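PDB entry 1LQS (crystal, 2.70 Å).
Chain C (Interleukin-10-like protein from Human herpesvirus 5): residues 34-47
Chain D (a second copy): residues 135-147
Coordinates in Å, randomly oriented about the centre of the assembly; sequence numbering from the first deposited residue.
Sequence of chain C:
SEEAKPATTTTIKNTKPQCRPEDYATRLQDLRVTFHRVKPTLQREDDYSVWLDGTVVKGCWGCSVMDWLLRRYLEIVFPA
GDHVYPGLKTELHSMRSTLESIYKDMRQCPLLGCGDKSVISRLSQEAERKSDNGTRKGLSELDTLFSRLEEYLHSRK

Chain C (34-47) TFHRVKPTLQREDD
Chain D, residues 135-147: TRKGLSELDTLFS

Lys D137 anchors the polar end of this contact. Its long chain (chi1 -116°, chi2 m, chi3 and chi4 t) carries NZ to 3.0 Å from the carbonyl O of Asp C47, a hydrogen bond, and to 3.6 Å from Asp C47 OD1 (chi1 p), a salt bridge. A water donates to Asp C46 OD2 (2.9 Å) and weakly accepts from Lys D137 NZ (3.3 Å). Gln C43 (m, t, chi3 -38°) offers an amide to a backbone carbonyl: NE2 donates almost linearly to Ser D140 O at 3.2 Å and weakly to Asp D143 OD2 at 3.3 Å. Ser D140 (p) turns OG back to Lys D137 O, 3.0 Å away; Leu C42 O lies 3.3 Å from Ser D140 CB.

Helix C34-42, begun earlier and kinked at Pro C40 and Thr C41, runs 144° from helix D135-140 (N-to-C), axes 10.1 Å apart. Gln C43 leaves helical phi/psi (-104/26); Asp C46 has positive phi (32/98). Helix D142-147 follows Glu D141 and continues. Leu C42 CA lies 5.1 Å from Ser D140 CA, and Phe C35 CA 7.3 Å from Asp D143 CA.

In the packing, apolar Phe C35 (t, chi2 71°), its CA-to-CB bond toward chain D, buries hydrocarbon: CE1 lies 3.5 Å from Leu D142 CB, while Asp D143 N covers one face. Leu C42 (m, t) likewise sets CD1 3.8 Å from Leu D139 CB.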

# COMPACT_ATOMS: atom_id res chain seq x y z
N THR C 34 5.04 -31.34 -11.59
CA THR C 34 5.06 -31.56 -13.04
C THR C 34 6.27 -30.80 -13.59
O THR C 34 6.97 -31.28 -14.47
CB THR C 34 3.79 -31.00 -13.76
OG1 THR C 34 2.62 -31.72 -13.35
CG2 THR C 34 3.95 -31.12 -15.28
N PHE C 35 6.51 -29.62 -13.05
CA PHE C 35 7.62 -28.82 -13.53
C PHE C 35 8.97 -29.47 -13.32
O PHE C 35 9.86 -29.34 -14.14
CB PHE C 35 7.65 -27.45 -12.84
CG PHE C 35 8.73 -26.55 -13.36
CD1 PHE C 35 8.63 -25.99 -14.64
CD2 PHE C 35 9.88 -26.31 -12.60
CE1 PHE C 35 9.64 -25.22 -15.16
CE2 PHE C 35 10.91 -25.53 -13.11
CZ PHE C 35 10.79 -24.98 -14.39
N HIS C 36 9.13 -30.15 -12.18
CA HIS C 36 10.39 -30.79 -11.87
C HIS C 36 10.77 -31.84 -12.90
O HIS C 36 11.94 -32.01 -13.23
CB HIS C 36 10.32 -31.42 -10.47
CG HIS C 36 11.53 -32.22 -10.11
ND1 HIS C 36 12.73 -31.65 -9.77
CD2 HIS C 36 11.73 -33.56 -10.07
CE1 HIS C 36 13.63 -32.59 -9.55
NE2 HIS C 36 13.04 -33.76 -9.72
N ARG C 37 9.78 -32.55 -13.44
CA ARG C 37 10.06 -33.60 -14.41
C ARG C 37 10.64 -33.12 -15.73
O ARG C 37 11.45 -33.81 -16.35
CB ARG C 37 8.79 -34.39 -14.71
CG ARG C 37 8.14 -35.03 -13.50
CD ARG C 37 7.25 -36.18 -13.95
NE ARG C 37 6.15 -35.74 -14.80
CZ ARG C 37 4.97 -35.37 -14.32
NH1 ARG C 37 4.00 -34.98 -15.15
NH2 ARG C 37 4.75 -35.40 -13.00
N VAL C 38 10.21 -31.94 -16.16
CA VAL C 38 10.60 -31.38 -17.43
C VAL C 38 11.57 -30.22 -17.28
O VAL C 38 11.97 -29.58 -18.27
CB VAL C 38 9.33 -30.93 -18.19
CG1 VAL C 38 8.54 -29.93 -17.35
CG2 VAL C 38 9.69 -30.31 -19.52
N LYS C 39 11.98 -29.96 -16.04
CA LYS C 39 12.88 -28.84 -15.73
C LYS C 39 14.17 -28.84 -16.55
O LYS C 39 14.56 -27.81 -17.10
CB LYS C 39 13.19 -28.87 -14.23
CG LYS C 39 13.76 -27.59 -13.66
CD LYS C 39 14.00 -27.77 -12.16
CE LYS C 39 14.56 -26.51 -11.54
NZ LYS C 39 15.25 -26.85 -10.29
N PRO C 40 14.85 -29.99 -16.63
CA PRO C 40 16.09 -30.00 -17.42
C PRO C 40 15.92 -29.65 -18.91
O PRO C 40 16.83 -29.10 -19.52
CB PRO C 40 16.67 -31.40 -17.16
CG PRO C 40 15.52 -32.20 -16.66
CD PRO C 40 14.74 -31.22 -15.83
N THR C 41 14.77 -29.97 -19.49
CA THR C 41 14.54 -29.62 -20.89
C THR C 41 14.34 -28.10 -21.00
O THR C 41 15.10 -27.41 -21.69
CB THR C 41 13.30 -30.32 -21.46
OG1 THR C 41 13.54 -31.73 -21.54
CG2 THR C 41 12.98 -29.78 -22.86
N LEU C 42 13.32 -27.59 -20.32
CA LEU C 42 13.00 -26.16 -20.35
C LEU C 42 14.14 -25.25 -19.92
O LEU C 42 14.17 -24.09 -20.33
CB LEU C 42 11.77 -25.84 -19.50
CG LEU C 42 10.45 -26.52 -19.88
CD1 LEU C 42 9.31 -25.92 -19.09
CD2 LEU C 42 10.21 -26.36 -21.36
N GLN C 43 15.06 -25.74 -19.10
CA GLN C 43 16.15 -24.88 -18.66
C GLN C 43 17.49 -25.17 -19.34
O GLN C 43 18.55 -24.87 -18.79
CB GLN C 43 16.33 -24.96 -17.14
CG GLN C 43 15.11 -24.54 -16.31
CD GLN C 43 15.40 -24.47 -14.82
OE1 GLN C 43 16.12 -25.30 -14.28
NE2 GLN C 43 14.82 -23.49 -14.15
N ARG C 44 17.44 -25.72 -20.56
CA ARG C 44 18.67 -26.01 -21.29
C ARG C 44 19.31 -24.77 -21.90
O ARG C 44 20.39 -24.36 -21.47
CB ARG C 44 18.44 -27.09 -22.36
CG ARG C 44 19.04 -28.43 -21.94
CD ARG C 44 19.29 -29.41 -23.08
NE ARG C 44 18.06 -29.86 -23.73
CZ ARG C 44 17.93 -31.03 -24.34
NH1 ARG C 44 18.96 -31.87 -24.37
NH2 ARG C 44 16.78 -31.36 -24.93
N GLU C 45 18.66 -24.18 -22.91
CA GLU C 45 19.21 -22.98 -23.53
C GLU C 45 19.58 -22.04 -22.40
O GLU C 45 20.76 -21.80 -22.13
CB GLU C 45 18.17 -22.29 -24.43
CG GLU C 45 18.44 -20.79 -24.62
CD GLU C 45 17.56 -20.15 -25.68
OE1 GLU C 45 17.53 -18.89 -25.76
OE2 GLU C 45 16.90 -20.89 -26.45
N ASP C 46 18.56 -21.54 -21.72
CA ASP C 46 18.73 -20.64 -20.60
C ASP C 46 19.94 -19.71 -20.65
O ASP C 46 21.06 -20.13 -20.35
CB ASP C 46 18.82 -21.42 -19.28
CG ASP C 46 17.49 -21.54 -18.56
OD1 ASP C 46 17.50 -21.66 -17.31
OD2 ASP C 46 16.43 -21.53 -19.24
N ASP C 47 19.76 -18.46 -21.07
CA ASP C 47 20.89 -17.56 -20.94
C ASP C 47 20.66 -17.38 -19.45
O ASP C 47 19.58 -17.71 -18.95
CB ASP C 47 20.71 -16.24 -21.72
CG ASP C 47 19.31 -15.71 -21.67
OD1 ASP C 47 18.80 -15.43 -20.56
OD2 ASP C 47 18.72 -15.56 -22.76
N THR D 135 8.95 -16.84 -25.12
CA THR D 135 8.35 -18.13 -24.81
C THR D 135 9.35 -18.99 -24.06
O THR D 135 9.05 -19.54 -23.01
CB THR D 135 7.90 -18.88 -26.08
OG1 THR D 135 6.90 -18.11 -26.76
CG2 THR D 135 7.30 -20.24 -25.71
N ARG D 136 10.56 -19.08 -24.58
CA ARG D 136 11.61 -19.86 -23.94
C ARG D 136 11.87 -19.33 -22.53
O ARG D 136 11.69 -20.05 -21.55
CB ARG D 136 12.88 -19.80 -24.79
CG ARG D 136 13.43 -21.16 -25.17
CD ARG D 136 13.91 -21.20 -26.62
NE ARG D 136 12.80 -21.31 -27.57
CZ ARG D 136 12.94 -21.56 -28.87
NH1 ARG D 136 14.15 -21.73 -29.40
NH2 ARG D 136 11.87 -21.66 -29.65
N LYS D 137 12.30 -18.07 -22.42
CA LYS D 137 12.57 -17.50 -21.11
C LYS D 137 11.36 -17.67 -20.18
O LYS D 137 11.50 -17.85 -18.97
CB LYS D 137 12.88 -16.00 -21.21
CG LYS D 137 14.29 -15.63 -20.78
CD LYS D 137 14.68 -16.27 -19.45
CE LYS D 137 16.18 -16.15 -19.21
NZ LYS D 137 16.69 -17.17 -18.24
N GLY D 138 10.17 -17.63 -20.78
CA GLY D 138 8.95 -17.75 -20.01
C GLY D 138 8.73 -19.08 -19.33
O GLY D 138 8.42 -19.12 -18.14
N LEU D 139 8.88 -20.17 -20.07
CA LEU D 139 8.68 -21.49 -19.49
C LEU D 139 9.82 -21.92 -18.55
O LEU D 139 9.63 -22.73 -17.65
CB LEU D 139 8.52 -22.52 -20.60
CG LEU D 139 7.26 -22.59 -21.47
CD1 LEU D 139 6.03 -22.48 -20.60
CD2 LEU D 139 7.29 -21.52 -22.49
N SER D 140 11.01 -21.37 -18.75
CA SER D 140 12.13 -21.76 -17.92
C SER D 140 12.07 -21.08 -16.58
O SER D 140 12.78 -21.46 -15.65
CB SER D 140 13.45 -21.40 -18.60
OG SER D 140 13.61 -20.00 -18.68
N GLU D 141 11.23 -20.06 -16.48
CA GLU D 141 11.08 -19.32 -15.23
C GLU D 141 9.80 -19.72 -14.48
O GLU D 141 9.45 -19.11 -13.47
CB GLU D 141 11.10 -17.82 -15.50
CG GLU D 141 12.46 -17.30 -15.95
CD GLU D 141 12.83 -15.97 -15.31
OE1 GLU D 141 12.12 -14.97 -15.56
OE2 GLU D 141 13.82 -15.91 -14.55
N LEU D 142 9.12 -20.75 -14.97
CA LEU D 142 7.90 -21.25 -14.33
C LEU D 142 8.11 -21.47 -12.83
O LEU D 142 7.26 -21.12 -12.02
CB LEU D 142 7.45 -22.55 -15.00
CG LEU D 142 6.67 -22.33 -16.29
CD1 LEU D 142 6.28 -23.66 -16.93
CD2 LEU D 142 5.43 -21.51 -15.96
N ASP D 143 9.25 -22.05 -12.46
CA ASP D 143 9.54 -22.26 -11.06
C ASP D 143 9.50 -20.88 -10.37
O ASP D 143 8.81 -20.72 -9.35
CB ASP D 143 10.92 -22.92 -10.90
CG ASP D 143 12.02 -22.19 -11.67
OD1 ASP D 143 11.66 -21.34 -12.51
OD2 ASP D 143 13.22 -22.46 -11.43
N THR D 144 10.19 -19.90 -10.93
CA THR D 144 10.19 -18.55 -10.37
C THR D 144 8.76 -18.01 -10.26
O THR D 144 8.39 -17.42 -9.24
CB THR D 144 11.01 -17.56 -11.23
OG1 THR D 144 12.32 -18.08 -11.44
CG2 THR D 144 11.15 -16.21 -10.52
N LEU D 145 7.96 -18.20 -11.30
CA LEU D 145 6.58 -17.73 -11.29
C LEU D 145 5.82 -18.33 -10.09
O LEU D 145 5.20 -17.61 -9.31
CB LEU D 145 5.86 -18.12 -12.59
CG LEU D 145 4.38 -17.71 -12.70
CD1 LEU D 145 4.30 -16.21 -12.97
CD2 LEU D 145 3.68 -18.48 -13.80
N PHE D 146 5.89 -19.65 -9.95
CA PHE D 146 5.21 -20.32 -8.86
C PHE D 146 5.65 -19.79 -7.50
O PHE D 146 4.85 -19.72 -6.57
CB PHE D 146 5.43 -21.83 -8.96
CG PHE D 146 5.03 -22.43 -10.28
CD1 PHE D 146 4.00 -21.86 -11.03
CD2 PHE D 146 5.67 -23.56 -10.77
CE1 PHE D 146 3.60 -22.39 -12.24
CE2 PHE D 146 5.29 -24.10 -11.99
CZ PHE D 146 4.25 -23.52 -12.73
N SER D 147 6.92 -19.43 -7.35
CA SER D 147 7.35 -18.89 -6.08
C SER D 147 6.78 -17.49 -5.89
O SER D 147 6.34 -17.14 -4.80
CB SER D 147 8.87 -18.84 -5.97
OG SER D 147 9.40 -20.15 -5.92
O HOH W 1 15.96 -19.09 -20.82